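Local coordinates for universal stress protein (Archaeoglobus fulgidus, PDB 6HCD) that belongs to the universal stress protein A family and probably takes part in stress responses, though its precise function is unknown, at residues A113-I125 and A140-I154. Residues are numbered along the deposited sequence; the frame is centred on the assembly and turned at random.
Sequences ADEVDAIAIVIGI and ARDVILKANKPVICI
K149 reaches from the loop before strand 151-154 across to D114 at the C-terminal end of helix 105-115, and its successive atoms can be followed one by one. CB lies loosely against I121 CG1, 4.4 Å away. CG lies 4.2 Å from A113 CB, and CD passes 3.2 Å from A118 O, a carbonyl that CE also skirts. Bends at chi2 (-58°) and chi4 (-85°) bring NZ back to D114, where it forms a salt bridge with OD1 at 3.0 Å, approaching from above the carboxylate plane. NZ also donates to a water, which in turn donates to D114 O, tying the ammonium to the helix end, which closes in a Schellman motif at D117. The other oxygen of D114, OD2, takes N148 ND2 at 2.8 Å on its syn side, with carboxylate and amide nearly coplanar, 17° apart. OD1 takes a second water as well as NZ, and that water accepts from N148 N, so both acid oxygens are held.

Beyond this polar end the strands pair in parallel, I121 N to P150 O and I152 N to I121 O (2.7 Å) opening a ladder that ends with I125 N on I154 O. On the face that carries I121 and I123, I123 CD1 meets V143 CG2 tip to tip at 3.9 Å, and I125 CD1 reaches A140 CB at 3.6 Å.

Helix 138-146 thus covers that face as part of a right-handed beta-alpha-beta crossover, F44 of helix 36-52 packs on I152 and I154 across the sheet, and strand 151-154 continues the sheet antiparallel into the second subunit.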
loop_
_atom_site.group_PDB
_atom_site.type_symbol
_atom_site.label_atom_id
_atom_site.label_comp_id
_atom_site.label_asym_id
_atom_site.label_seq_id
_atom_site.Cartn_x
_atom_site.Cartn_y
_atom_site.Cartn_z
ATOM N N ALA A 113 -12.692 -3.038 6.628
ATOM C CA ALA A 113 -12.483 -2.693 5.224
ATOM C C ALA A 113 -13.333 -3.597 4.316
ATOM O O ALA A 113 -13.908 -3.124 3.350
ATOM C CB ALA A 113 -11.021 -2.791 4.882
ATOM N N ASP A 114 -13.401 -4.887 4.639
ATOM C CA ASP A 114 -14.255 -5.836 3.871
ATOM C C ASP A 114 -15.740 -5.498 4.070
ATOM O O ASP A 114 -16.521 -5.525 3.128
ATOM C CB ASP A 114 -13.946 -7.283 4.254
ATOM C CG ASP A 114 -12.608 -7.781 3.745
ATOM O OD1 ASP A 114 -12.038 -7.125 2.843
ATOM O OD2 ASP A 114 -12.133 -8.813 4.270
ATOM N N GLU A 115 -16.121 -5.157 5.303
ATOM C CA GLU A 115 -17.521 -4.892 5.654
ATOM C C GLU A 115 -18.049 -3.676 4.879
ATOM O O GLU A 115 -19.212 -3.658 4.511
ATOM C CB GLU A 115 -17.674 -4.699 7.162
ATOM C CG GLU A 115 -17.534 -5.990 7.949
ATOM C CD GLU A 115 -17.033 -5.851 9.378
ATOM O OE1 GLU A 115 -17.007 -4.730 9.894
ATOM O OE2 GLU A 115 -16.654 -6.869 9.962
ATOM N N VAL A 116 -17.204 -2.662 4.650
ATOM C CA VAL A 116 -17.637 -1.424 3.988
ATOM C C VAL A 116 -17.235 -1.431 2.506
ATOM O O VAL A 116 -17.430 -0.422 1.826
ATOM C CB VAL A 116 -17.127 -0.160 4.704
ATOM C CG1 VAL A 116 -17.564 -0.146 6.155
ATOM C CG2 VAL A 116 -15.621 0.008 4.574
ATOM N N ASP A 117 -16.676 -2.543 2.020
ATOM C CA ASP A 117 -16.248 -2.697 0.629
ATOM C C ASP A 117 -15.303 -1.551 0.227
ATOM O O ASP A 117 -15.512 -0.894 -0.797
ATOM C CB ASP A 117 -17.453 -2.790 -0.312
ATOM C CG ASP A 117 -17.117 -3.299 -1.710
ATOM O OD1 ASP A 117 -16.109 -4.004 -1.862
ATOM O OD2 ASP A 117 -17.867 -2.979 -2.642
ATOM N N ALA A 118 -14.259 -1.331 1.043
ATOM C CA ALA A 118 -13.326 -0.215 0.873
ATOM C C ALA A 118 -12.575 -0.353 -0.454
ATOM O O ALA A 118 -12.271 -1.487 -0.898
ATOM C CB ALA A 118 -12.348 -0.183 2.031
ATOM N N ILE A 119 -12.262 0.788 -1.072
ATOM C CA ILE A 119 -11.420 0.820 -2.279
ATOM C C ILE A 119 -9.989 0.438 -1.875
ATOM O O ILE A 119 -9.282 -0.271 -2.601
ATOM C CB ILE A 119 -11.457 2.210 -2.950
ATOM C CG1 ILE A 119 -12.846 2.546 -3.492
ATOM C CG2 ILE A 119 -10.399 2.303 -4.038
ATOM C CD1 ILE A 119 -12.987 3.942 -4.057
ATOM N N ALA A 120 -9.558 0.958 -0.719
ATOM C CA ALA A 120 -8.229 0.685 -0.196
ATOM C C ALA A 120 -8.196 1.023 1.294
ATOM O O ALA A 120 -9.074 1.749 1.804
ATOM C CB ALA A 120 -7.186 1.488 -0.951
ATOM N N ILE A 121 -7.190 0.454 1.968
ATOM C CA ILE A 121 -6.817 0.803 3.331
ATOM C C ILE A 121 -5.536 1.636 3.255
ATOM O O ILE A 121 -4.599 1.251 2.588
ATOM C CB ILE A 121 -6.595 -0.449 4.199
ATOM C CG1 ILE A 121 -7.778 -1.416 4.134
ATOM C CG2 ILE A 121 -6.240 -0.064 5.626
ATOM C CD1 ILE A 121 -7.477 -2.758 4.747
ATOM N N VAL A 122 -5.516 2.755 3.963
ATOM C CA VAL A 122 -4.309 3.570 4.043
ATOM C C VAL A 122 -3.812 3.499 5.492
ATOM O O VAL A 122 -4.600 3.692 6.408
ATOM C CB VAL A 122 -4.567 5.022 3.602
ATOM C CG1 VAL A 122 -3.274 5.806 3.519
ATOM C CG2 VAL A 122 -5.335 5.103 2.305
ATOM N N ILE A 123 -2.524 3.174 5.665
ATOM C CA ILE A 123 -1.952 2.952 6.972
ATOM C C ILE A 123 -0.533 3.513 7.013
ATOM O O ILE A 123 0.166 3.543 5.994
ATOM C CB ILE A 123 -1.987 1.454 7.338
ATOM C CG1 ILE A 123 -1.802 1.249 8.838
ATOM C CG2 ILE A 123 -0.990 0.652 6.506
ATOM C CD1 ILE A 123 -2.331 -0.091 9.331
ATOM N N GLY A 124 -0.111 3.904 8.218
ATOM C CA GLY A 124 1.238 4.371 8.475
ATOM C C GLY A 124 2.178 3.220 8.820
ATOM O O GLY A 124 1.793 2.232 9.435
ATOM N N ILE A 125 3.419 3.357 8.372
ATOM C CA ILE A 125 4.514 2.410 8.557
ATOM C C ILE A 125 5.581 3.104 9.398
ATOM O O ILE A 125 5.968 4.191 9.050
ATOM C CB ILE A 125 5.142 2.045 7.193
ATOM C CG1 ILE A 125 4.133 1.456 6.215
ATOM C CG2 ILE A 125 6.350 1.139 7.351
ATOM C CD1 ILE A 125 3.357 0.330 6.772
ATOM N N ALA A 140 0.613 -2.570 11.351
ATOM C CA ALA A 140 0.741 -2.363 9.905
ATOM C C ALA A 140 1.175 -3.662 9.219
ATOM O O ALA A 140 0.664 -4.010 8.173
ATOM C CB ALA A 140 1.722 -1.252 9.619
ATOM N N ARG A 141 2.147 -4.357 9.810
ATOM C CA ARG A 141 2.673 -5.597 9.265
ATOM C C ARG A 141 1.525 -6.580 8.988
ATOM O O ARG A 141 1.405 -7.134 7.911
ATOM C CB ARG A 141 3.685 -6.199 10.242
ATOM C CG ARG A 141 4.228 -7.554 9.824
ATOM C CD ARG A 141 4.836 -8.305 11.010
ATOM N NE ARG A 141 5.672 -9.396 10.537
ATOM C CZ ARG A 141 5.207 -10.531 10.024
ATOM N NH1 ARG A 141 3.917 -10.815 10.112
ATOM N NH2 ARG A 141 6.035 -11.361 9.415
ATOM N N ASP A 142 0.684 -6.804 9.996
ATOM C CA ASP A 142 -0.359 -7.818 9.907
ATOM C C ASP A 142 -1.518 -7.323 9.026
ATOM O O ASP A 142 -2.159 -8.120 8.364
ATOM C CB ASP A 142 -0.814 -8.253 11.298
ATOM C CG ASP A 142 0.134 -9.239 11.973
ATOM O OD1 ASP A 142 1.198 -9.593 11.377
ATOM O OD2 ASP A 142 -0.190 -9.634 13.103
ATOM N N VAL A 143 -1.786 -6.015 9.018
ATOM C CA VAL A 143 -2.791 -5.452 8.103
ATOM C C VAL A 143 -2.366 -5.724 6.661
ATOM O O VAL A 143 -3.187 -6.154 5.877
ATOM C CB VAL A 143 -3.029 -3.948 8.327
ATOM C CG1 VAL A 143 -3.786 -3.304 7.171
ATOM C CG2 VAL A 143 -3.738 -3.707 9.639
ATOM N N ILE A 144 -1.095 -5.471 6.330
ATOM C CA ILE A 144 -0.603 -5.650 4.979
ATOM C C ILE A 144 -0.792 -7.107 4.530
ATOM O O ILE A 144 -1.191 -7.349 3.402
ATOM C CB ILE A 144 0.861 -5.187 4.849
ATOM C CG1 ILE A 144 0.992 -3.678 5.057
ATOM C CG2 ILE A 144 1.466 -5.619 3.520
ATOM C CD1 ILE A 144 2.397 -3.247 5.426
ATOM N N LEU A 145 -0.505 -8.066 5.407
ATOM C CA LEU A 145 -0.541 -9.501 5.038
ATOM C C LEU A 145 -1.973 -10.049 5.043
ATOM O O LEU A 145 -2.309 -10.908 4.226
ATOM C CB LEU A 145 0.341 -10.274 6.022
ATOM C CG LEU A 145 1.834 -9.962 5.928
ATOM C CD1 LEU A 145 2.611 -10.714 6.992
ATOM C CD2 LEU A 145 2.348 -10.322 4.539
ATOM N N LYS A 146 -2.803 -9.578 5.983
ATOM C CA LYS A 146 -4.141 -10.149 6.200
ATOM C C LYS A 146 -5.211 -9.518 5.295
ATOM O O LYS A 146 -6.241 -10.123 5.076
ATOM C CB LYS A 146 -4.555 -10.016 7.668
ATOM C CG LYS A 146 -3.830 -10.970 8.605
ATOM C CD LYS A 146 -4.070 -10.701 10.069
ATOM C CE LYS A 146 -3.404 -11.730 10.950
ATOM N NZ LYS A 146 -4.049 -11.790 12.279
ATOM N N ALA A 147 -4.981 -8.298 4.800
ATOM C CA ALA A 147 -6.046 -7.556 4.123
ATOM C C ALA A 147 -6.478 -8.268 2.841
ATOM O O ALA A 147 -5.647 -8.829 2.148
ATOM C CB ALA A 147 -5.608 -6.145 3.837
ATOM N N ASN A 148 -7.769 -8.172 2.524
ATOM C CA ASN A 148 -8.274 -8.548 1.187
ATOM C C ASN A 148 -8.229 -7.339 0.248
ATOM O O ASN A 148 -8.021 -7.506 -0.953
ATOM C CB ASN A 148 -9.624 -9.240 1.310
ATOM C CG ASN A 148 -9.481 -10.509 2.115
ATOM O OD1 ASN A 148 -8.667 -11.375 1.784
ATOM N ND2 ASN A 148 -10.245 -10.613 3.192
ATOM N N LYS A 149 -8.238 -6.137 0.833
ATOM C CA LYS A 149 -8.298 -4.918 0.046
ATOM C C LYS A 149 -6.878 -4.443 -0.242
ATOM O O LYS A 149 -5.945 -4.841 0.445
ATOM C CB LYS A 149 -9.114 -3.873 0.799
ATOM C CG LYS A 149 -10.583 -4.222 0.965
ATOM C CD LYS A 149 -11.323 -4.462 -0.337
ATOM C CE LYS A 149 -12.789 -4.761 -0.138
ATOM N NZ LYS A 149 -13.040 -6.194 0.141
ATOM N N PRO A 150 -6.672 -3.593 -1.267
ATOM C CA PRO A 150 -5.381 -2.930 -1.447
ATOM C C PRO A 150 -4.964 -2.183 -0.166
ATOM O O PRO A 150 -5.833 -1.602 0.496
ATOM C CB PRO A 150 -5.665 -1.935 -2.575
ATOM C CG PRO A 150 -6.777 -2.603 -3.371
ATOM C CD PRO A 150 -7.665 -3.221 -2.303
ATOM N N VAL A 151 -3.666 -2.228 0.178
ATOM C CA VAL A 151 -3.154 -1.476 1.349
ATOM C C VAL A 151 -2.091 -0.491 0.864
ATOM O O VAL A 151 -1.109 -0.884 0.231
ATOM C CB VAL A 151 -2.595 -2.404 2.446
ATOM C CG1 VAL A 151 -2.063 -1.609 3.645
ATOM C CG2 VAL A 151 -3.622 -3.431 2.886
ATOM N N ILE A 152 -2.329 0.786 1.161
ATOM C CA ILE A 152 -1.433 1.861 0.820
ATOM C C ILE A 152 -0.631 2.206 2.085
ATOM O O ILE A 152 -1.196 2.594 3.123
ATOM C CB ILE A 152 -2.227 3.065 0.280
ATOM C CG1 ILE A 152 -3.085 2.672 -0.930
ATOM C CG2 ILE A 152 -1.303 4.234 -0.019
ATOM C CD1 ILE A 152 -4.007 3.760 -1.421
ATOM N N CYS A 153 0.691 2.050 1.981
ATOM C CA CYS A 153 1.601 2.176 3.088
ATOM C C CYS A 153 2.355 3.501 2.978
ATOM O O CYS A 153 3.088 3.711 2.000
ATOM C CB CYS A 153 2.615 1.039 3.093
ATOM S SG CYS A 153 1.904 -0.621 3.020
ATOM N N ILE A 154 2.177 4.364 3.993
ATOM C CA ILE A 154 2.687 5.721 4.033
ATOM C C ILE A 154 3.673 5.834 5.200
ATOM O O ILE A 154 3.381 5.404 6.310
ATOM C CB ILE A 154 1.520 6.729 4.180
ATOM C CG1 ILE A 154 0.477 6.579 3.066
ATOM C CG2 ILE A 154 2.009 8.167 4.299
ATOM C CD1 ILE A 154 0.989 6.800 1.680
HETATM O O HOH W 1 -9.714 -6.228 3.913
HETATM O O HOH W 2 -15.846 -6.261 0.726
#